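Local coordinates for putative uncharacterized protein (Streptococcus suis, PDB 4XZ7) that probably acts as a transglutaminase, a virulence factor with antiphagocytic properties, of which this chain is one piece carrying the transglutaminase-like domain, at residues K27-V38 with G48-F59. Numbering follows the deposited sequence.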
ATOM      1  N   LYS B  27      38.846  15.140  -2.964  1.00 40.38           N
ATOM      2  CA  LYS B  27      39.795  15.845  -2.115  1.00 38.39           C
ATOM      3  C   LYS B  27      41.104  16.071  -2.848  1.00 45.41           C
ATOM      4  O   LYS B  27      41.828  17.025  -2.556  1.00 47.16           O
ATOM      5  CB  LYS B  27      40.047  15.077  -0.817  1.00 47.03           C
ATOM      6  CG  LYS B  27      38.842  15.005   0.121  1.00 56.48           C
ATOM      7  CD  LYS B  27      39.179  14.206   1.383  1.00 58.40           C
ATOM      8  CE  LYS B  27      37.964  14.041   2.268  1.00 56.46           C
ATOM      9  NZ  LYS B  27      38.236  13.051   3.342  1.00 62.34           N
ATOM     10  N   ASP B  28      41.428  15.210  -3.803  1.00 47.59           N
ATOM     11  CA  ASP B  28      42.641  15.487  -4.565  1.00 46.72           C
ATOM     12  C   ASP B  28      42.455  16.583  -5.610  1.00 44.59           C
ATOM     13  O   ASP B  28      43.305  17.464  -5.739  1.00 47.50           O
ATOM     14  CB  ASP B  28      43.166  14.221  -5.230  1.00 51.14           C
ATOM     15  CG  ASP B  28      44.079  13.446  -4.322  1.00 54.60           C
ATOM     16  OD1 ASP B  28      43.565  12.788  -3.394  1.00 53.97           O
ATOM     17  OD2 ASP B  28      45.313  13.513  -4.523  1.00 62.82           O
ATOM     18  N   TYR B  29      41.351  16.549  -6.347  1.00 32.77           N
ATOM     19  CA  TYR B  29      41.231  17.406  -7.515  1.00 39.47           C
ATOM     20  C   TYR B  29      40.422  18.677  -7.262  1.00 43.84           C
ATOM     21  O   TYR B  29      40.389  19.585  -8.093  1.00 49.13           O
ATOM     22  CB  TYR B  29      40.621  16.596  -8.658  1.00 54.73           C
ATOM     23  CG  TYR B  29      41.405  15.326  -8.938  1.00 70.81           C
ATOM     24  CD1 TYR B  29      42.793  15.359  -9.062  1.00 73.95           C
ATOM     25  CD2 TYR B  29      40.768  14.092  -9.047  1.00 75.66           C
ATOM     26  CE1 TYR B  29      43.520  14.209  -9.309  1.00 77.50           C
ATOM     27  CE2 TYR B  29      41.492  12.931  -9.290  1.00 80.37           C
ATOM     28  CZ  TYR B  29      42.869  12.998  -9.421  1.00 81.89           C
ATOM     29  OH  TYR B  29      43.601  11.856  -9.666  1.00 85.59           O
ATOM     30  N   SER B  30      39.776  18.746  -6.106  1.00 43.78           N
ATOM     31  CA  SER B  30      38.866  19.846  -5.820  1.00 42.16           C
ATOM     32  C   SER B  30      38.829  20.167  -4.331  1.00 39.31           C
ATOM     33  O   SER B  30      37.752  20.349  -3.765  1.00 37.28           O
ATOM     34  CB  SER B  30      37.452  19.503  -6.313  1.00 42.72           C
ATOM     35  OG  SER B  30      37.440  19.168  -7.691  1.00 38.19           O
ATOM     36  N   SER B  31      39.998  20.239  -3.702  1.00 32.10           N
ATOM     37  CA  SER B  31      40.075  20.366  -2.247  1.00 42.51           C
ATOM     38  C   SER B  31      39.458  21.649  -1.707  1.00 40.11           C
ATOM     39  O   SER B  31      39.024  21.689  -0.563  1.00 36.40           O
ATOM     40  CB  SER B  31      41.531  20.285  -1.785  1.00 34.30           C
ATOM     41  OG  SER B  31      42.332  21.188  -2.522  1.00 44.73           O
ATOM     42  N   ASP B  32      39.440  22.696  -2.526  1.00 38.64           N
ATOM     43  CA  ASP B  32      38.950  23.991  -2.079  1.00 41.80           C
ATOM     44  C   ASP B  32      37.459  24.111  -2.289  1.00 40.69           C
ATOM     45  O   ASP B  32      36.820  25.003  -1.728  1.00 40.01           O
ATOM     46  CB  ASP B  32      39.659  25.130  -2.815  1.00 52.34           C
ATOM     47  CG  ASP B  32      39.234  26.508  -2.310  1.00 59.81           C
ATOM     48  OD1 ASP B  32      39.034  26.660  -1.082  1.00 56.00           O
ATOM     49  OD2 ASP B  32      39.086  27.435  -3.143  1.00 64.99           O
ATOM     50  N   GLN B  33      36.905  23.208  -3.095  1.00 31.38           N
ATOM     51  CA  GLN B  33      35.508  23.299  -3.496  1.00 36.57           C
ATOM     52  C   GLN B  33      34.558  22.727  -2.452  1.00 41.48           C
ATOM     53  O   GLN B  33      34.686  21.573  -2.031  1.00 29.36           O
ATOM     54  CB  GLN B  33      35.278  22.591  -4.830  1.00 29.12           C
ATOM     55  CG  GLN B  33      33.935  22.952  -5.465  1.00 29.77           C
ATOM     56  CD  GLN B  33      33.910  24.376  -5.985  1.00 32.20           C
ATOM     57  OE1 GLN B  33      34.959  24.980  -6.184  1.00 43.64           O
ATOM     58  NE2 GLN B  33      32.707  24.923  -6.201  1.00 28.09           N
ATOM     59  N   ARG B  34      33.573  23.545  -2.088  1.00 29.55           N
ATOM     60  CA  ARG B  34      32.720  23.305  -0.933  1.00 29.35           C
ATOM     61  C   ARG B  34      31.301  22.967  -1.348  1.00 28.02           C
ATOM     62  O   ARG B  34      30.578  22.244  -0.654  1.00 27.49           O
ATOM     63  CB  ARG B  34      32.738  24.552  -0.033  1.00 30.49           C
ATOM     64  CG  ARG B  34      31.911  24.485   1.229  1.00 40.09           C
ATOM     65  CD  ARG B  34      32.133  25.743   2.104  1.00 31.87           C
ATOM     66  NE  ARG B  34      31.196  25.763   3.221  1.00 44.78           N
ATOM     67  CZ  ARG B  34      29.956  26.242   3.144  1.00 49.97           C
ATOM     68  NH1 ARG B  34      29.161  26.208   4.205  1.00 51.93           N
ATOM     69  NH2 ARG B  34      29.508  26.755   2.005  1.00 48.62           N
ATOM     70  N   GLN B  35      30.886  23.521  -2.478  1.00 27.55           N
ATOM     71  CA  GLN B  35      29.561  23.231  -2.994  1.00 26.34           C
ATOM     72  C   GLN B  35      29.634  22.733  -4.436  1.00 25.58           C
ATOM     73  O   GLN B  35      30.494  23.160  -5.214  1.00 26.05           O
ATOM     74  CB  GLN B  35      28.662  24.465  -2.895  1.00 31.56           C
ATOM     75  CG  GLN B  35      28.462  24.972  -1.469  1.00 34.81           C
ATOM     76  CD  GLN B  35      27.697  26.282  -1.421  1.00 33.33           C
ATOM     77  OE1 GLN B  35      28.007  27.221  -2.150  1.00 28.09           O
ATOM     78  NE2 GLN B  35      26.693  26.346  -0.564  1.00 27.45           N
ATOM     79  N   PHE B  36      28.713  21.831  -4.771  1.00 24.45           N
ATOM     80  CA  PHE B  36      28.705  21.150  -6.059  1.00 23.69           C
ATOM     81  C   PHE B  36      27.278  21.049  -6.578  1.00 28.80           C
ATOM     82  O   PHE B  36      26.362  20.817  -5.789  1.00 22.32           O
ATOM     83  CB  PHE B  36      29.297  19.739  -5.928  1.00 23.47           C
ATOM     84  CG  PHE B  36      30.737  19.698  -5.452  1.00 24.49           C
ATOM     85  CD1 PHE B  36      31.778  19.658  -6.364  1.00 24.82           C
ATOM     86  CD2 PHE B  36      31.042  19.649  -4.095  1.00 26.15           C
ATOM     87  CE1 PHE B  36      33.110  19.595  -5.935  1.00 30.26           C
ATOM     88  CE2 PHE B  36      32.366  19.584  -3.650  1.00 26.16           C
ATOM     89  CZ  PHE B  36      33.403  19.566  -4.573  1.00 27.29           C
ATOM     90  N   HIS B  37      27.056  21.200  -7.885  1.00 22.24           N
ATOM     91  CA  HIS B  37      25.751  20.789  -8.398  1.00 21.24           C
ATOM     92  C   HIS B  37      25.833  19.299  -8.645  1.00 20.60           C
ATOM     93  O   HIS B  37      26.928  18.757  -8.811  1.00 20.92           O
ATOM     94  CB  HIS B  37      25.340  21.532  -9.679  1.00 21.06           C
ATOM     95  CG  HIS B  37      25.101  22.988  -9.469  1.00 25.94           C
ATOM     96  ND1 HIS B  37      24.765  23.512  -8.235  1.00 22.09           N
ATOM     97  CD2 HIS B  37      25.186  24.044 -10.314  1.00 22.08           C
ATOM     98  CE1 HIS B  37      24.642  24.821  -8.336  1.00 26.97           C
ATOM     99  NE2 HIS B  37      24.901  25.175  -9.585  1.00 25.71           N
ATOM    100  N   VAL B  38      24.692  18.626  -8.661  1.00 19.77           N
ATOM    101  CA  VAL B  38      24.702  17.187  -8.883  1.00 20.35           C
ATOM    102  C   VAL B  38      23.654  16.778  -9.901  1.00 22.79           C
ATOM    103  O   VAL B  38      22.472  17.079  -9.738  1.00 17.99           O
ATOM    104  CB  VAL B  38      24.458  16.397  -7.583  1.00 29.83           C
ATOM    105  CG1 VAL B  38      24.502  14.898  -7.880  1.00 24.23           C
ATOM    106  CG2 VAL B  38      25.497  16.793  -6.514  1.00 20.11           C
ATOM    107  N   GLY B  48      20.944  17.668  -6.957  1.00 19.01           N
ATOM    108  CA  GLY B  48      21.320  18.591  -5.900  1.00 18.93           C
ATOM    109  C   GLY B  48      21.826  19.904  -6.459  1.00 24.21           C
ATOM    110  O   GLY B  48      22.474  19.932  -7.509  1.00 23.06           O
ATOM    111  N   THR B  49      21.513  21.002  -5.774  1.00 21.51           N
ATOM    112  CA  THR B  49      22.042  22.296  -6.160  1.00 30.92           C
ATOM    113  C   THR B  49      22.836  22.843  -4.988  1.00 32.70           C
ATOM    114  O   THR B  49      22.345  22.854  -3.850  1.00 23.48           O
ATOM    115  CB  THR B  49      20.935  23.296  -6.553  1.00 48.80           C
ATOM    116  OG1 THR B  49      20.273  23.771  -5.377  1.00 62.89           O
ATOM    117  CG2 THR B  49      19.925  22.643  -7.446  1.00 19.68           C
ATOM    118  N   LEU B  50      24.065  23.279  -5.263  1.00 22.48           N
ATOM    119  CA  LEU B  50      24.954  23.784  -4.220  1.00 26.29           C
ATOM    120  C   LEU B  50      25.106  22.772  -3.066  1.00 23.93           C
ATOM    121  O   LEU B  50      25.154  23.146  -1.896  1.00 26.32           O
ATOM    122  CB  LEU B  50      24.432  25.127  -3.685  1.00 24.22           C
ATOM    123  CG  LEU B  50      24.339  26.292  -4.678  1.00 28.09           C
ATOM    124  CD1 LEU B  50      23.603  27.451  -4.045  1.00 26.20           C
ATOM    125  CD2 LEU B  50      25.730  26.736  -5.142  1.00 25.35           C
ATOM    126  N   SER B  51      25.154  21.492  -3.411  1.00 24.64           N
ATOM    127  CA  SER B  51      25.299  20.422  -2.421  1.00 22.76           C
ATOM    128  C   SER B  51      26.642  20.451  -1.711  1.00 32.83           C
ATOM    129  O   SER B  51      27.674  20.745  -2.322  1.00 29.52           O
ATOM    130  CB  SER B  51      25.124  19.059  -3.085  1.00 21.85           C
ATOM    131  OG  SER B  51      23.867  18.980  -3.730  1.00 23.09           O
ATOM    132  N   THR B  52      26.618  20.130  -0.416  1.00 33.02           N
ATOM    133  CA  THR B  52      27.828  19.977   0.392  1.00 29.25           C
ATOM    134  C   THR B  52      28.325  18.541   0.353  1.00 25.26           C
ATOM    135  O   THR B  52      27.587  17.633  -0.033  1.00 25.80           O
ATOM    136  CB  THR B  52      27.583  20.364   1.871  1.00 35.43           C
ATOM    137  OG1 THR B  52      26.595  19.490   2.431  1.00 29.68           O
ATOM    138  CG2 THR B  52      27.086  21.803   1.976  1.00 33.80           C
ATOM    139  N   ARG B  53      29.563  18.321   0.786  1.00 34.37           N
ATOM    140  CA  ARG B  53      30.117  16.963   0.819  1.00 35.28           C
ATOM    141  C   ARG B  53      29.301  16.006   1.703  1.00 34.95           C
ATOM    142  O   ARG B  53      29.224  14.809   1.415  1.00 30.07           O
ATOM    143  CB  ARG B  53      31.577  17.014   1.259  1.00 35.26           C
ATOM    144  CG  ARG B  53      32.438  17.721   0.213  1.00 34.32           C
ATOM    145  CD  ARG B  53      33.843  17.982   0.656  1.00 39.54           C
ATOM    146  NE  ARG B  53      34.557  18.771  -0.345  1.00 38.75           N
ATOM    147  CZ  ARG B  53      35.555  18.312  -1.092  1.00 39.32           C
ATOM    148  NH1 ARG B  53      36.155  19.105  -1.985  1.00 29.35           N
ATOM    149  NH2 ARG B  53      35.960  17.060  -0.938  1.00 43.07           N
ATOM    150  N   GLU B  54      28.633  16.540   2.727  1.00 35.08           N
ATOM    151  CA  GLU B  54      27.763  15.717   3.572  1.00 32.25           C
ATOM    152  C   GLU B  54      26.551  15.237   2.788  1.00 31.27           C
ATOM    153  O   GLU B  54      26.162  14.061   2.856  1.00 39.35           O
ATOM    154  CB  GLU B  54      27.331  16.497   4.819  1.00 32.33           C
ATOM    155  CG  GLU B  54      28.531  16.954   5.655  1.00 46.37           C
ATOM    156  CD  GLU B  54      28.160  17.364   7.069  1.00 61.49           C
ATOM    157  OE1 GLU B  54      26.959  17.595   7.339  1.00 64.92           O
ATOM    158  OE2 GLU B  54      29.078  17.451   7.917  1.00 72.50           O
ATOM    159  N   GLU B  55      25.965  16.151   2.024  1.00 27.03           N
ATOM    160  CA  GLU B  55      24.844  15.814   1.160  1.00 26.14           C
ATOM    161  C   GLU B  55      25.273  14.899   0.007  1.00 24.93           C
ATOM    162  O   GLU B  55      24.505  14.057  -0.447  1.00 34.13           O
ATOM    163  CB  GLU B  55      24.201  17.097   0.644  1.00 33.48           C
ATOM    164  CG  GLU B  55      23.508  17.895   1.764  1.00 41.17           C
ATOM    165  CD  GLU B  55      23.241  19.342   1.401  1.00 46.29           C
ATOM    166  OE1 GLU B  55      22.299  19.937   1.970  1.00 51.37           O
ATOM    167  OE2 GLU B  55      23.985  19.896   0.567  1.00 43.12           O
ATOM    168  N   LEU B  56      26.498  15.073  -0.476  1.00 25.42           N
ATOM    169  CA  LEU B  56      27.059  14.138  -1.454  1.00 25.84           C
ATOM    170  C   LEU B  56      27.059  12.735  -0.866  1.00 28.93           C
ATOM    171  O   LEU B  56      26.526  11.789  -1.470  1.00 29.08           O
ATOM    172  CB  LEU B  56      28.475  14.553  -1.859  1.00 22.70           C
ATOM    173  CG  LEU B  56      28.462  15.783  -2.774  1.00 30.89           C
ATOM    174  CD1 LEU B  56      29.870  16.289  -3.093  1.00 23.56           C
ATOM    175  CD2 LEU B  56      27.677  15.478  -4.054  1.00 26.52           C
ATOM    176  N   GLU B  57      27.629  12.625   0.334  1.00 25.47           N
ATOM    177  CA  GLU B  57      27.693  11.342   1.044  1.00 35.21           C
ATOM    178  C   GLU B  57      26.305  10.720   1.148  1.00 28.01           C
ATOM    179  O   GLU B  57      26.131   9.528   0.881  1.00 25.70           O
ATOM    180  CB  GLU B  57      28.302  11.515   2.444  1.00 40.93           C
ATOM    181  CG  GLU B  57      28.338  10.225   3.251  1.00 46.45           C
ATOM    182  CD  GLU B  57      29.511  10.163   4.216  1.00 53.78           C
ATOM    183  OE1 GLU B  57      29.747   9.081   4.792  1.00 59.56           O
ATOM    184  OE2 GLU B  57      30.210  11.186   4.395  1.00 59.78           O
ATOM    185  N   GLU B  58      25.313  11.540   1.490  1.00 27.21           N
ATOM    186  CA  GLU B  58      23.944  11.046   1.553  1.00 33.38           C
ATOM    187  C   GLU B  58      23.456  10.560   0.180  1.00 35.40           C
ATOM    188  O   GLU B  58      22.743   9.557   0.088  1.00 35.91           O
ATOM    189  CB  GLU B  58      23.015  12.130   2.102  1.00 41.17           C
ATOM    190  CG  GLU B  58      21.637  11.625   2.502  1.00 52.58           C
ATOM    191  CD  GLU B  58      21.678  10.617   3.654  1.00 59.36           C
ATOM    192  OE1 GLU B  58      20.658   9.925   3.868  1.00 57.98           O
ATOM    193  OE2 GLU B  58      22.721  10.519   4.345  1.00 61.74           O
ATOM    194  N   PHE B  59      23.847  11.250  -0.888  1.00 34.10           N
ATOM    195  CA  PHE B  59      23.476  10.782  -2.228  1.00 29.92           C
ATOM    196  C   PHE B  59      24.122   9.422  -2.512  1.00 29.27           C
ATOM    197  O   PHE B  59      23.590   8.619  -3.283  1.00 31.50           O
ATOM    198  CB  PHE B  59      23.893  11.787  -3.310  1.00 26.08           C
ATOM    199  CG  PHE B  59      23.090  13.054  -3.320  1.00 18.93           C
ATOM    200  CD1 PHE B  59      21.722  13.047  -3.042  1.00 18.39           C
ATOM    201  CD2 PHE B  59      23.708  14.267  -3.603  1.00 25.05           C
ATOM    202  CE1 PHE B  59      20.986  14.233  -3.039  1.00 20.21           C
ATOM    203  CE2 PHE B  59      22.965  15.467  -3.615  1.00 30.24           C
ATOM    204  CZ  PHE B  59      21.610  15.448  -3.327  1.00 22.49           C
TER
HETATM  205  O   HOH W   1      31.210  20.558   1.458  1.00 26.23           O
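A beta hairpin with a beta bulge joins F36 and V38 to S51 and G48, and the helix after it folds back over one face. V38 and G48 pair through both backbone bonds, V38 N to G48 O at 2.8 Å and G48 N to V38 O. F36 and S51 also exchange two bonds. The register slips by one residue between these pairs, at T49 and L50, where L50 has positive phi. H37 bridges the bulge: L50 N donates to H37 ND1 at 3.1 Å, nearly straight (168°) and in the ring plane. This bond helps fix the rotation of the imidazole.

R53, in the first turn of helix 53-59, reaches back to the turn S30-Q33. Its chain is extended from CG to NE, which carries the guanidinium to Q33 O. R53 NH1 (2.9 Å) and R53 NE (3.3 Å) both donate to Q33 O, side-on and in the guanidinium plane. R53 NH1 also lies at the edge of the F36 ring, 3.8 Å from F36 CZ, with the ring and guanidinium planes 70° apart. A water accepts from R53 N and donates to R34 O. T52 and E55 form a capping box at the helix start.

L56 faces the hairpin with both methyls: L56 CD1 meets F36 CD2 at 3.7 Å, and L56 CD2 meets V38 CG2 at 3.5 Å.

F36 and L56 also touch I82 of strand 79-86, which runs parallel to strand 36-40 in the sheet. H37 stacks on F79, while R53 and L56 pack on L26 of helix 19-29.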